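PDB 5U5N: HTPA Reductase from Selaginella moellendorffii, which probably catalyses the NAD(P)H-dependent reduction of 4-hydroxy-tetrahydrodipicolinate to tetrahydrodipicolinate, a step of the diaminopimelate route to lysine. Local coordinates for residues Ala5-Asn10 with Ala27-Val32; Met143-Pro148 with Leu180-Leu185; Ser152-Gln157 with Tyr220-Pro225; Val158-Gln163 with Ala216-Lys221. All blocks are in the same frame, centred on the assembly; numbering follows the deposited sequence.

Interaction 1. Residues Ala5-Asn10 with Ala27-Val32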
loop_
_atom_site.group_PDB
_atom_site.type_symbol
_atom_site.label_atom_id
_atom_site.label_comp_id
_atom_site.label_asym_id
_atom_site.label_seq_id
_atom_site.Cartn_x
_atom_site.Cartn_y
_atom_site.Cartn_z
ATOM N N ALA A 5 14.874 -26.879 9.051
ATOM C CA ALA A 5 16.201 -27.039 9.655
ATOM C C ALA A 5 16.233 -26.548 11.108
ATOM O O ALA A 5 15.544 -25.590 11.463
ATOM C CB ALA A 5 17.210 -26.262 8.823
ATOM N N PRO A 6 17.049 -27.178 11.957
ATOM C CA PRO A 6 17.280 -26.607 13.284
ATOM C C PRO A 6 18.095 -25.308 13.207
ATOM O O PRO A 6 18.802 -25.092 12.249
ATOM C CB PRO A 6 18.068 -27.713 13.988
ATOM C CG PRO A 6 18.844 -28.353 12.906
ATOM C CD PRO A 6 17.932 -28.335 11.710
ATOM N N VAL A 7 17.946 -24.435 14.190
ATOM C CA VAL A 7 18.620 -23.146 14.150
ATOM C C VAL A 7 19.571 -22.951 15.343
ATOM O O VAL A 7 19.236 -23.295 16.472
ATOM C CB VAL A 7 17.665 -21.927 14.075
ATOM C CG1 VAL A 7 16.925 -21.960 12.777
ATOM C CG2 VAL A 7 16.674 -21.857 15.220
ATOM N N MET A 8 20.726 -22.339 15.059
ATOM C CA MET A 8 21.673 -21.930 16.085
ATOM C C MET A 8 21.616 -20.434 16.082
ATOM O O MET A 8 21.910 -19.802 15.067
ATOM C CB MET A 8 23.080 -22.437 15.749
ATOM C CG MET A 8 24.191 -22.034 16.728
ATOM S SD MET A 8 25.792 -22.500 16.043
ATOM C CE MET A 8 26.874 -22.385 17.488
ATOM N N VAL A 9 21.245 -19.857 17.217
ATOM C CA VAL A 9 21.189 -18.400 17.356
ATOM C C VAL A 9 22.419 -17.902 18.086
ATOM O O VAL A 9 22.579 -18.196 19.259
ATOM C CB VAL A 9 19.913 -17.955 18.116
ATOM C CG1 VAL A 9 19.857 -16.458 18.236
ATOM C CG2 VAL A 9 18.670 -18.517 17.443
ATOM N N ASN A 10 23.272 -17.157 17.359
ATOM C CA ASN A 10 24.423 -16.431 17.893
ATOM C C ASN A 10 24.082 -14.957 17.868
ATOM O O ASN A 10 23.950 -14.394 16.777
ATOM C CB ASN A 10 25.652 -16.722 17.032
ATOM C CG ASN A 10 25.901 -18.210 16.895
ATOM O OD1 ASN A 10 25.596 -18.969 17.805
ATOM N ND2 ASN A 10 26.475 -18.630 15.801
ATOM N N ALA A 27 7.417 -20.999 18.251
ATOM C CA ALA A 27 6.925 -21.376 16.914
ATOM C C ALA A 27 7.086 -22.853 16.572
ATOM O O ALA A 27 6.484 -23.320 15.614
ATOM C CB ALA A 27 7.665 -20.554 15.853
ATOM N N GLY A 28 7.927 -23.581 17.306
ATOM C CA GLY A 28 8.182 -24.995 17.032
ATOM C C GLY A 28 9.376 -25.285 16.135
ATOM O O GLY A 28 9.481 -26.374 15.584
ATOM N N LEU A 29 10.280 -24.331 15.963
ATOM C CA LEU A 29 11.580 -24.670 15.406
ATOM C C LEU A 29 12.414 -25.336 16.468
ATOM O O LEU A 29 12.252 -25.074 17.624
ATOM C CB LEU A 29 12.312 -23.434 14.900
ATOM C CG LEU A 29 11.717 -22.924 13.607
ATOM C CD1 LEU A 29 12.461 -21.665 13.192
ATOM C CD2 LEU A 29 11.836 -23.995 12.517
ATOM N N ARG A 30 13.295 -26.218 16.036
ATOM C CA ARG A 30 14.290 -26.832 16.894
ATOM C C ARG A 30 15.521 -25.897 17.103
ATOM O O ARG A 30 16.242 -25.582 16.164
ATOM C CB ARG A 30 14.734 -28.111 16.244
ATOM C CG ARG A 30 15.631 -28.912 17.126
ATOM C CD ARG A 30 15.813 -30.212 16.447
ATOM N NE ARG A 30 16.203 -31.231 17.393
ATOM C CZ ARG A 30 16.497 -32.454 17.032
ATOM N NH1 ARG A 30 16.441 -32.814 15.744
ATOM N NH2 ARG A 30 16.828 -33.320 17.961
ATOM N N LEU A 31 15.724 -25.473 18.348
ATOM C CA LEU A 31 16.841 -24.645 18.762
ATOM C C LEU A 31 18.017 -25.532 19.187
ATOM O O LEU A 31 17.929 -26.288 20.175
ATOM C CB LEU A 31 16.432 -23.739 19.943
ATOM C CG LEU A 31 17.477 -22.778 20.499
ATOM C CD1 LEU A 31 17.802 -21.685 19.508
ATOM C CD2 LEU A 31 17.059 -22.169 21.810
ATOM N N VAL A 32 19.129 -25.394 18.469
ATOM C CA VAL A 32 20.366 -26.111 18.778
ATOM C C VAL A 32 20.830 -25.586 20.144
ATOM O O VAL A 32 20.909 -24.381 20.327
ATOM C CB VAL A 32 21.407 -25.857 17.668
ATOM C CG1 VAL A 32 22.762 -26.413 18.064
ATOM C CG2 VAL A 32 20.953 -26.489 16.367
HETATM O O HOH W 1 13.546 -26.736 13.021
HETATM O O HOH W 2 21.335 -21.719 19.494
#

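Interaction 2. Residues Met143-Pro148 with Leu180-Leu185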
loop_
_atom_site.group_PDB
_atom_site.type_symbol
_atom_site.label_atom_id
_atom_site.label_comp_id
_atom_site.label_asym_id
_atom_site.label_seq_id
_atom_site.Cartn_x
_atom_site.Cartn_y
_atom_site.Cartn_z
ATOM N N MET A 143 4.223 0.875 -6.552
ATOM C CA MET A 143 3.121 1.812 -6.820
ATOM C C MET A 143 3.651 3.138 -7.395
ATOM O O MET A 143 3.161 3.627 -8.397
ATOM C CB MET A 143 2.330 2.063 -5.526
ATOM C CG MET A 143 1.003 2.738 -5.754
ATOM S SD MET A 143 1.098 4.534 -5.671
ATOM C CE MET A 143 0.917 4.671 -3.874
ATOM N N ALA A 144 4.686 3.675 -6.753
ATOM C CA ALA A 144 5.302 4.930 -7.138
ATOM C C ALA A 144 5.873 4.921 -8.548
ATOM O O ALA A 144 5.666 5.912 -9.292
ATOM C CB ALA A 144 6.395 5.267 -6.183
ATOM N N LYS A 145 6.514 3.820 -8.947
ATOM C CA LYS A 145 7.044 3.707 -10.302
ATOM C C LYS A 145 5.965 3.504 -11.395
ATOM O O LYS A 145 6.041 4.082 -12.468
ATOM C CB LYS A 145 8.088 2.615 -10.363
ATOM C CG LYS A 145 9.370 3.096 -9.730
ATOM C CD LYS A 145 10.437 2.026 -9.768
ATOM C CE LYS A 145 11.699 2.576 -9.121
ATOM N NZ LYS A 145 12.584 1.554 -8.481
ATOM N N GLN A 146 4.971 2.679 -11.099
ATOM C CA GLN A 146 3.795 2.506 -11.926
ATOM C C GLN A 146 2.981 3.785 -12.157
ATOM O O GLN A 146 2.498 3.958 -13.250
ATOM C CB GLN A 146 2.848 1.470 -11.332
ATOM C CG GLN A 146 1.943 0.879 -12.378
ATOM C CD GLN A 146 1.038 -0.185 -11.803
ATOM O OE1 GLN A 146 1.284 -0.727 -10.718
ATOM N NE2 GLN A 146 -0.050 -0.476 -12.533
ATOM N N PHE A 147 2.834 4.645 -11.141
ATOM C CA PHE A 147 1.914 5.790 -11.205
ATOM C C PHE A 147 2.620 7.137 -10.952
ATOM O O PHE A 147 2.297 7.836 -10.000
ATOM C CB PHE A 147 0.749 5.617 -10.231
ATOM C CG PHE A 147 0.017 4.294 -10.352
ATOM C CD1 PHE A 147 -0.296 3.718 -11.590
ATOM C CD2 PHE A 147 -0.444 3.667 -9.214
ATOM C CE1 PHE A 147 -0.985 2.529 -11.670
ATOM C CE2 PHE A 147 -1.149 2.462 -9.284
ATOM C CZ PHE A 147 -1.404 1.887 -10.520
ATOM N N PRO A 148 3.577 7.505 -11.826
ATOM C CA PRO A 148 4.367 8.719 -11.652
ATOM C C PRO A 148 3.498 9.985 -11.551
ATOM O O PRO A 148 2.521 10.132 -12.322
ATOM C CB PRO A 148 5.184 8.797 -12.949
ATOM C CG PRO A 148 4.332 8.063 -13.956
ATOM C CD PRO A 148 3.797 6.908 -13.159
ATOM N N LEU A 180 7.422 8.495 -2.399
ATOM C CA LEU A 180 6.469 9.592 -2.375
ATOM C C LEU A 180 6.858 10.750 -3.305
ATOM O O LEU A 180 5.968 11.394 -3.885
ATOM C CB LEU A 180 6.227 10.074 -0.952
ATOM C CG LEU A 180 5.447 9.068 -0.079
ATOM C CD1 LEU A 180 5.504 9.436 1.409
ATOM C CD2 LEU A 180 3.980 8.948 -0.561
ATOM N N ARG A 181 8.175 10.961 -3.502
ATOM C CA ARG A 181 8.680 11.897 -4.492
ATOM C C ARG A 181 8.376 11.475 -5.916
ATOM O O ARG A 181 8.096 12.332 -6.755
ATOM C CB ARG A 181 10.202 12.107 -4.375
ATOM C CG ARG A 181 10.583 12.910 -3.163
ATOM C CD ARG A 181 12.006 13.468 -3.231
ATOM N NE ARG A 181 12.357 13.885 -1.874
ATOM C CZ ARG A 181 13.130 13.215 -1.029
ATOM N NH1 ARG A 181 13.730 12.068 -1.397
ATOM N NH2 ARG A 181 13.317 13.721 0.193
ATOM N N LYS A 182 8.455 10.186 -6.211
ATOM C CA LYS A 182 8.097 9.715 -7.533
ATOM C C LYS A 182 6.595 9.871 -7.811
ATOM O O LYS A 182 6.203 9.941 -8.956
ATOM C CB LYS A 182 8.521 8.273 -7.728
ATOM C CG LYS A 182 10.012 8.120 -7.691
ATOM C CD LYS A 182 10.454 6.819 -8.326
ATOM C CE LYS A 182 11.964 6.638 -8.123
ATOM N NZ LYS A 182 12.627 5.851 -9.205
ATOM N N LEU A 183 5.792 9.914 -6.749
ATOM C CA LEU A 183 4.363 10.178 -6.834
ATOM C C LEU A 183 4.036 11.683 -6.928
ATOM O O LEU A 183 2.836 12.083 -6.999
ATOM C CB LEU A 183 3.657 9.512 -5.649
ATOM C CG LEU A 183 3.620 7.979 -5.700
ATOM C CD1 LEU A 183 3.331 7.397 -4.314
ATOM C CD2 LEU A 183 2.607 7.490 -6.721
ATOM N N GLY A 184 5.093 12.510 -6.961
ATOM C CA GLY A 184 4.990 13.924 -7.252
ATOM C C GLY A 184 4.984 14.799 -6.018
ATOM O O GLY A 184 4.690 15.985 -6.131
ATOM N N LEU A 185 5.299 14.243 -4.843
ATOM C CA LEU A 185 5.423 15.051 -3.628
ATOM C C LEU A 185 6.824 15.689 -3.578
ATOM O O LEU A 185 7.800 15.118 -4.049
ATOM C CB LEU A 185 5.081 14.220 -2.403
ATOM C CG LEU A 185 3.563 13.837 -2.482
ATOM C CD1 LEU A 185 3.244 12.382 -2.248
ATOM C CD2 LEU A 185 2.716 14.745 -1.603
#

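Interaction 3. Residues Ser152-Gln157 with Tyr220-Pro225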
loop_
_atom_site.group_PDB
_atom_site.type_symbol
_atom_site.label_atom_id
_atom_site.label_comp_id
_atom_site.label_asym_id
_atom_site.label_seq_id
_atom_site.Cartn_x
_atom_site.Cartn_y
_atom_site.Cartn_z
ATOM N N SER A 152 0.684 14.540 -7.592
ATOM C CA SER A 152 1.249 15.834 -7.974
ATOM C C SER A 152 0.332 16.956 -7.471
ATOM O O SER A 152 -0.875 16.892 -7.643
ATOM C CB SER A 152 1.337 15.908 -9.493
ATOM O OG SER A 152 2.091 16.990 -9.899
ATOM N N GLY A 153 0.898 17.932 -6.768
ATOM C CA GLY A 153 0.121 19.025 -6.157
ATOM C C GLY A 153 -0.209 18.825 -4.688
ATOM O O GLY A 153 -0.491 19.789 -3.985
ATOM N N TYR A 154 -0.202 17.579 -4.213
ATOM C CA TYR A 154 -0.548 17.264 -2.822
ATOM C C TYR A 154 0.569 17.719 -1.907
ATOM O O TYR A 154 1.681 17.934 -2.366
ATOM C CB TYR A 154 -0.806 15.766 -2.625
ATOM C CG TYR A 154 -2.188 15.307 -3.047
ATOM C CD1 TYR A 154 -2.711 15.615 -4.308
ATOM C CD2 TYR A 154 -2.987 14.547 -2.178
ATOM C CE1 TYR A 154 -4.007 15.181 -4.686
ATOM C CE2 TYR A 154 -4.258 14.122 -2.546
ATOM C CZ TYR A 154 -4.762 14.435 -3.803
ATOM O OH TYR A 154 -6.038 14.010 -4.161
ATOM N N THR A 155 0.245 17.889 -0.628
ATOM C CA THR A 155 1.204 18.205 0.409
ATOM C C THR A 155 1.513 16.940 1.210
ATOM O O THR A 155 0.603 16.140 1.486
ATOM C CB THR A 155 0.645 19.285 1.357
ATOM O OG1 THR A 155 0.575 20.508 0.654
ATOM C CG2 THR A 155 1.594 19.540 2.554
ATOM N N LEU A 156 2.779 16.797 1.610
ATOM C CA LEU A 156 3.241 15.693 2.435
ATOM C C LEU A 156 3.769 16.184 3.778
ATOM O O LEU A 156 4.600 17.112 3.836
ATOM C CB LEU A 156 4.364 14.923 1.724
ATOM C CG LEU A 156 5.030 13.761 2.475
ATOM C CD1 LEU A 156 4.011 12.679 2.829
ATOM C CD2 LEU A 156 6.161 13.191 1.646
ATOM N N GLN A 157 3.312 15.536 4.856
ATOM C CA GLN A 157 3.957 15.638 6.162
ATOM C C GLN A 157 4.337 14.235 6.579
ATOM O O GLN A 157 3.581 13.272 6.355
ATOM C CB GLN A 157 3.031 16.184 7.219
ATOM C CG GLN A 157 2.484 17.571 6.961
ATOM C CD GLN A 157 1.128 17.747 7.615
ATOM O OE1 GLN A 157 1.006 18.464 8.596
ATOM N NE2 GLN A 157 0.121 17.030 7.118
ATOM N N TYR A 220 2.682 9.064 7.760
ATOM C CA TYR A 220 2.784 9.803 6.514
ATOM C C TYR A 220 1.388 10.373 6.199
ATOM O O TYR A 220 0.401 9.604 6.134
ATOM C CB TYR A 220 3.233 8.887 5.375
ATOM C CG TYR A 220 4.419 8.005 5.691
ATOM C CD1 TYR A 220 4.268 6.804 6.371
ATOM C CD2 TYR A 220 5.713 8.380 5.311
ATOM C CE1 TYR A 220 5.370 6.002 6.669
ATOM C CE2 TYR A 220 6.821 7.579 5.614
ATOM C CZ TYR A 220 6.631 6.402 6.284
ATOM O OH TYR A 220 7.706 5.622 6.575
ATOM N N LYS A 221 1.289 11.694 6.059
ATOM C CA LYS A 221 0.019 12.321 5.696
ATOM C C LYS A 221 0.148 13.044 4.371
ATOM O O LYS A 221 1.086 13.802 4.163
ATOM C CB LYS A 221 -0.434 13.323 6.728
ATOM C CG LYS A 221 -0.228 12.891 8.147
ATOM C CD LYS A 221 -0.858 13.922 9.067
ATOM C CE LYS A 221 -0.566 13.652 10.542
ATOM N NZ LYS A 221 -1.768 14.091 11.344
ATOM N N ILE A 222 -0.829 12.818 3.502
ATOM C CA ILE A 222 -0.830 13.337 2.147
ATOM C C ILE A 222 -2.181 14.033 1.919
ATOM O O ILE A 222 -3.238 13.381 2.001
ATOM C CB ILE A 222 -0.625 12.214 1.109
ATOM C CG1 ILE A 222 0.456 11.211 1.531
ATOM C CG2 ILE A 222 -0.219 12.802 -0.224
ATOM C CD1 ILE A 222 0.620 10.041 0.573
ATOM N N ILE A 223 -2.140 15.343 1.640
ATOM C CA ILE A 223 -3.326 16.181 1.586
ATOM C C ILE A 223 -3.411 16.923 0.240
ATOM O O ILE A 223 -2.423 17.468 -0.232
ATOM C CB ILE A 223 -3.320 17.215 2.734
ATOM C CG1 ILE A 223 -3.220 16.531 4.090
ATOM C CG2 ILE A 223 -4.597 18.075 2.708
ATOM C CD1 ILE A 223 -2.646 17.444 5.167
ATOM N N SER A 224 -4.607 16.942 -0.359
ATOM C CA SER A 224 -4.818 17.613 -1.655
ATOM C C SER A 224 -4.677 19.139 -1.556
ATOM O O SER A 224 -4.850 19.688 -0.469
ATOM C CB SER A 224 -6.209 17.301 -2.192
ATOM O OG SER A 224 -7.182 17.762 -1.264
ATOM N N PRO A 225 -4.404 19.837 -2.692
ATOM C CA PRO A 225 -4.317 21.304 -2.703
ATOM C C PRO A 225 -5.479 22.020 -2.059
ATOM O O PRO A 225 -5.288 23.048 -1.440
ATOM C CB PRO A 225 -4.308 21.646 -4.195
ATOM C CG PRO A 225 -3.615 20.495 -4.811
ATOM C CD PRO A 225 -4.050 19.289 -4.020
#

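Interaction 4. Residues Val158-Gln163 with Ala216-Lys221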
loop_
_atom_site.group_PDB
_atom_site.type_symbol
_atom_site.label_atom_id
_atom_site.label_comp_id
_atom_site.label_asym_id
_atom_site.label_seq_id
_atom_site.Cartn_x
_atom_site.Cartn_y
_atom_site.Cartn_z
ATOM N N VAL A 158 5.494 14.112 7.207
ATOM C CA VAL A 158 5.985 12.847 7.700
ATOM C C VAL A 158 6.429 13.067 9.133
ATOM O O VAL A 158 7.156 13.993 9.431
ATOM C CB VAL A 158 7.150 12.312 6.868
ATOM C CG1 VAL A 158 7.590 10.971 7.405
ATOM C CG2 VAL A 158 6.761 12.196 5.402
ATOM N N THR A 159 5.892 12.234 10.014
ATOM C CA THR A 159 6.215 12.249 11.417
ATOM C C THR A 159 6.697 10.844 11.793
ATOM O O THR A 159 6.212 9.825 11.249
ATOM C CB THR A 159 4.988 12.654 12.259
ATOM O OG1 THR A 159 4.469 13.900 11.808
ATOM C CG2 THR A 159 5.371 12.871 13.706
ATOM N N GLU A 160 7.685 10.800 12.680
ATOM C CA GLU A 160 8.157 9.530 13.194
ATOM C C GLU A 160 8.785 9.636 14.570
ATOM O O GLU A 160 9.369 10.652 14.925
ATOM C CB GLU A 160 9.154 8.854 12.219
ATOM C CG GLU A 160 10.485 9.607 11.954
ATOM C CD GLU A 160 11.707 8.948 12.619
ATOM O OE1 GLU A 160 11.854 9.042 13.871
ATOM O OE2 GLU A 160 12.530 8.311 11.909
ATOM N N SER A 161 8.630 8.559 15.319
ATOM C CA SER A 161 9.078 8.464 16.672
ATOM C C SER A 161 9.957 7.216 16.860
ATOM O O SER A 161 9.663 6.141 16.366
ATOM C CB SER A 161 7.885 8.430 17.609
ATOM O OG SER A 161 8.327 8.312 18.938
ATOM N N HIS A 162 11.040 7.420 17.588
ATOM C CA HIS A 162 12.062 6.401 17.913
ATOM C C HIS A 162 12.607 6.832 19.266
ATOM O O HIS A 162 12.395 7.987 19.673
ATOM C CB HIS A 162 13.210 6.413 16.909
ATOM C CG HIS A 162 12.927 5.666 15.645
ATOM N ND1 HIS A 162 12.286 6.235 14.565
ATOM C CD2 HIS A 162 13.208 4.392 15.279
ATOM C CE1 HIS A 162 12.182 5.343 13.592
ATOM N NE2 HIS A 162 12.730 4.216 14.002
ATOM N N GLN A 163 13.311 5.924 19.950
ATOM C CA GLN A 163 14.020 6.277 21.192
ATOM C C GLN A 163 14.860 7.556 20.942
ATOM O O GLN A 163 15.415 7.772 19.832
ATOM C CB GLN A 163 14.924 5.134 21.694
ATOM N N ALA A 216 9.430 2.103 16.902
ATOM C CA ALA A 216 9.562 2.781 15.614
ATOM C C ALA A 216 8.179 3.056 14.998
ATOM O O ALA A 216 7.547 2.177 14.365
ATOM C CB ALA A 216 10.445 1.992 14.672
ATOM N N PHE A 217 7.690 4.270 15.252
ATOM C CA PHE A 217 6.366 4.713 14.829
ATOM C C PHE A 217 6.579 5.712 13.720
ATOM O O PHE A 217 7.353 6.678 13.890
ATOM C CB PHE A 217 5.618 5.381 15.986
ATOM C CG PHE A 217 4.956 4.407 16.968
ATOM C CD1 PHE A 217 5.594 3.215 17.388
ATOM C CD2 PHE A 217 3.722 4.722 17.544
ATOM C CE1 PHE A 217 4.987 2.365 18.303
ATOM C CE2 PHE A 217 3.122 3.873 18.450
ATOM C CZ PHE A 217 3.753 2.693 18.831
ATOM N N HIS A 218 5.925 5.471 12.582
ATOM C CA HIS A 218 5.924 6.362 11.430
ATOM C C HIS A 218 4.471 6.728 11.009
ATOM O O HIS A 218 3.584 5.882 11.052
ATOM C CB HIS A 218 6.576 5.668 10.241
ATOM C CG HIS A 218 7.949 5.138 10.510
ATOM N ND1 HIS A 218 8.167 3.974 11.204
ATOM C CD2 HIS A 218 9.170 5.613 10.170
ATOM C CE1 HIS A 218 9.469 3.760 11.290
ATOM N NE2 HIS A 218 10.101 4.742 10.671
ATOM N N THR A 219 4.283 7.983 10.616
ATOM C CA THR A 219 3.027 8.532 10.113
ATOM C C THR A 219 3.339 9.374 8.875
ATOM O O THR A 219 4.170 10.298 8.941
ATOM C CB THR A 219 2.359 9.455 11.150
ATOM O OG1 THR A 219 2.048 8.714 12.333
ATOM C CG2 THR A 219 1.047 10.046 10.603
ATOM N N TYR A 220 2.682 9.064 7.760
ATOM C CA TYR A 220 2.784 9.803 6.514
ATOM C C TYR A 220 1.388 10.373 6.199
ATOM O O TYR A 220 0.401 9.604 6.134
ATOM C CB TYR A 220 3.233 8.887 5.375
ATOM C CG TYR A 220 4.419 8.005 5.691
ATOM C CD1 TYR A 220 4.268 6.804 6.371
ATOM C CD2 TYR A 220 5.713 8.380 5.311
ATOM C CE1 TYR A 220 5.370 6.002 6.669
ATOM C CE2 TYR A 220 6.821 7.579 5.614
ATOM C CZ TYR A 220 6.631 6.402 6.284
ATOM O OH TYR A 220 7.706 5.622 6.575
ATOM N N LYS A 221 1.289 11.694 6.059
ATOM C CA LYS A 221 0.019 12.321 5.696
ATOM C C LYS A 221 0.148 13.044 4.371
ATOM O O LYS A 221 1.086 13.802 4.163
ATOM C CB LYS A 221 -0.434 13.323 6.728
ATOM C CG LYS A 221 -0.228 12.891 8.147
ATOM C CD LYS A 221 -0.858 13.922 9.067
ATOM C CE LYS A 221 -0.566 13.652 10.542
ATOM N NZ LYS A 221 -1.768 14.091 11.344
#

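Interaction 1. Residues Ala5-Asn10 with Ala27-Val32
V7 meets the backbone of R30-V32 in the Rossmann-type half of the enzyme, where the chain, having run from strand 7-10 through helix 15-27, returns alongside the strand on its way to strand 34-37. V7 is held at both ends by a single backbone bridge: its N donates to R30 O at 2.8 Å, nearly in line with the carbonyl (171° at O), and its O accepts V32 N at 2.9 Å from a donor tilted out of the carbonyl plane. L31 and V32 pack tightly on the strand. L31 sets out away from it, but chi2 at 68° turns CD1 back to lie 3.7 Å from V7 O and 3.9 Å from V9 CG2, the L31 and V9 side chains crossing at about a right angle and both touching A21 of helix 15-27. V32 CG2 packs against V7 O and P6 CB, while L29 and V7 both turn to V251 of helix 241-259. The side of R30 is looser. Its extended, exposed chain meets the strand through its aliphatic part, CB lying 4.0 Å from P6 CB, and a water that accepts from R30 N makes a weak bond to A5 O. At the other end of the bridge, where the backbones diverge, a second water accepts from V9 N at 2.9 Å and donates to V32 O at 2.8 Å.

Interaction 2. Residues Met143-Pro148 with Leu180-Leu185
L183 fits against M143 and A144 where the C-terminal ends of helices 131-146 and 171-182 come together in the alpha/beta C-terminal half of the protein, the second helix finishing in a Schellman motif at G184. Its branches divide the work: CD2 lies 3.5 Å from M143 SD and 3.3 Å from F147 O, CD1 lies 3.7 Å from M143 CE, and CG rests 3.9 Å from A144 CB. The bends of M143 at chi2 and chi3 (-91° and -85°) carry SD and then CE to the leucine, which the methionine crosses at about a right angle. An alanine in place of L183 would probably open a gap between the helix ends and leave the sulfur and methyl of M143 without this support. Beyond this apolar centre, K182 CB packs on A144 CB, and the two lysine chains converge, K145 NZ and K182 NZ 4.4 Å apart; the likely repulsion may be eased by the weak, long ion pair of K145 with E141. Backbone bonds of K182 to G149 and of L183 to F151 tie the end of this helix to the chain beyond P148, and A139 and L273 of the second subunit back M143 and F147 respectively. Just past the first helix, P148 CA makes a CA-H...O contact with K182 O, 3.5 Å away.

Interaction 3. Residues Ser152-Gln157 with Tyr220-Pro225
T155 and I223 form one antiparallel hydrogen-bonded pair, Q157 and K221 the next, and together they satisfy eight backbone donors and acceptors. T155 N reaches I223 O at 2.7 Å and I223 N returns to T155 O at 2.9 Å; Q157 N meets K221 O at 2.9 Å, and K221 N meets Q157 O at 2.8 Å with an N-H...O angle of 176°. Three of these acceptors take a CA-H as well: I222 CA lies 3.2 Å from T155 O, L156 CA 3.3 Å from K221 O, and Y220 CA approaches Q157 O. No side-chain hydrogen bond joins the two segments. Q157 NE2 rests 3.4 Å from I223 CD1, whereas S224 OG is bonded to D226 and to V229 N, and Y220 OH to H235. Beyond T155-I223, Y154 has CG beside its backbone N, anti to the carbonyl carbon (chi1 -81°), and its ring lies over S224, whose CA stands 3.5 Å from the centroid and 8° off the normal, a CH-pi contact; CD1 also touches P225 CD. An alanine in place of Y154 would probably leave S224 CA uncovered and P225 CD without its aromatic neighbour. F151 meets the ring edge-to-face and Q132 of the second subunit packs on it. L180 of helix 171-182 packs on L156 and I222, and strand 229-238 continues the mixed sheet of the C-terminal half beyond strand 215-223.

Interaction 4. Residues Val158-Gln163 with Ala216-Lys221
E160 OE1 is gripped twice: H162 ND1 donates to it at 2.9 Å, and R196 forms a salt bridge with it, while S170 N holds the other oxygen. The histidine approaches from above the carboxylate plane, though the oxygen stays close to the plane of the H162 ring. E160 CG sits between the backbone N and carbonyl carbon (chi1 64°), and the chain bends again at chi2. Across the strands, E160 CB lies 3.3 Å from F217 O and 3.8 Å from H218 CD2. H162 meets the opposite strand through its ring: A216 CA lies above one face, 4.0 Å from the centroid, and H218 NE2 approaches the edge, 3.6 Å from H162 CE1, with the two ring planes at 82°. S170 OG bonds H218 NE2, and H235 stacks on the H218 ring. Four backbone bonds hold the antiparallel strands, T159 and T219 bonding both ways and S161 and F217 likewise, with S161 N 2.7 Å from F217 O. Further on, V158 CG1 packs 3.8 Å from Y220 CD2. This largely buried pair of inner strands, with helix 171-182 on the face carrying V158, H218 and Y220, belongs to the mixed sheet of the DapB C-terminal domain.

Interactions 3 and 4 are successive parts of one strand pair, 155-162 with 215-223, and share Y220 and K221; their centres lie about 16 Å apart. Interaction 2 joins the ends of helices 131-146 and 171-182, the latter packed on one face of that sheet, and touches both: L185 CD2 is 3.4 Å from Y154 O of interaction 3, and L180 CD1 is 4.0 Å from Y220 CD2 of interaction 4. Interaction 1 stands apart in the nucleotide-binding half, its centre about 33 Å from that of interaction 4. The bound NAD is held largely by that N-terminal half, with the side chain of M8 about 8 Å from it and that of A216 about 10 Å, whereas interactions 2 and 3 lie away from the cofactor site.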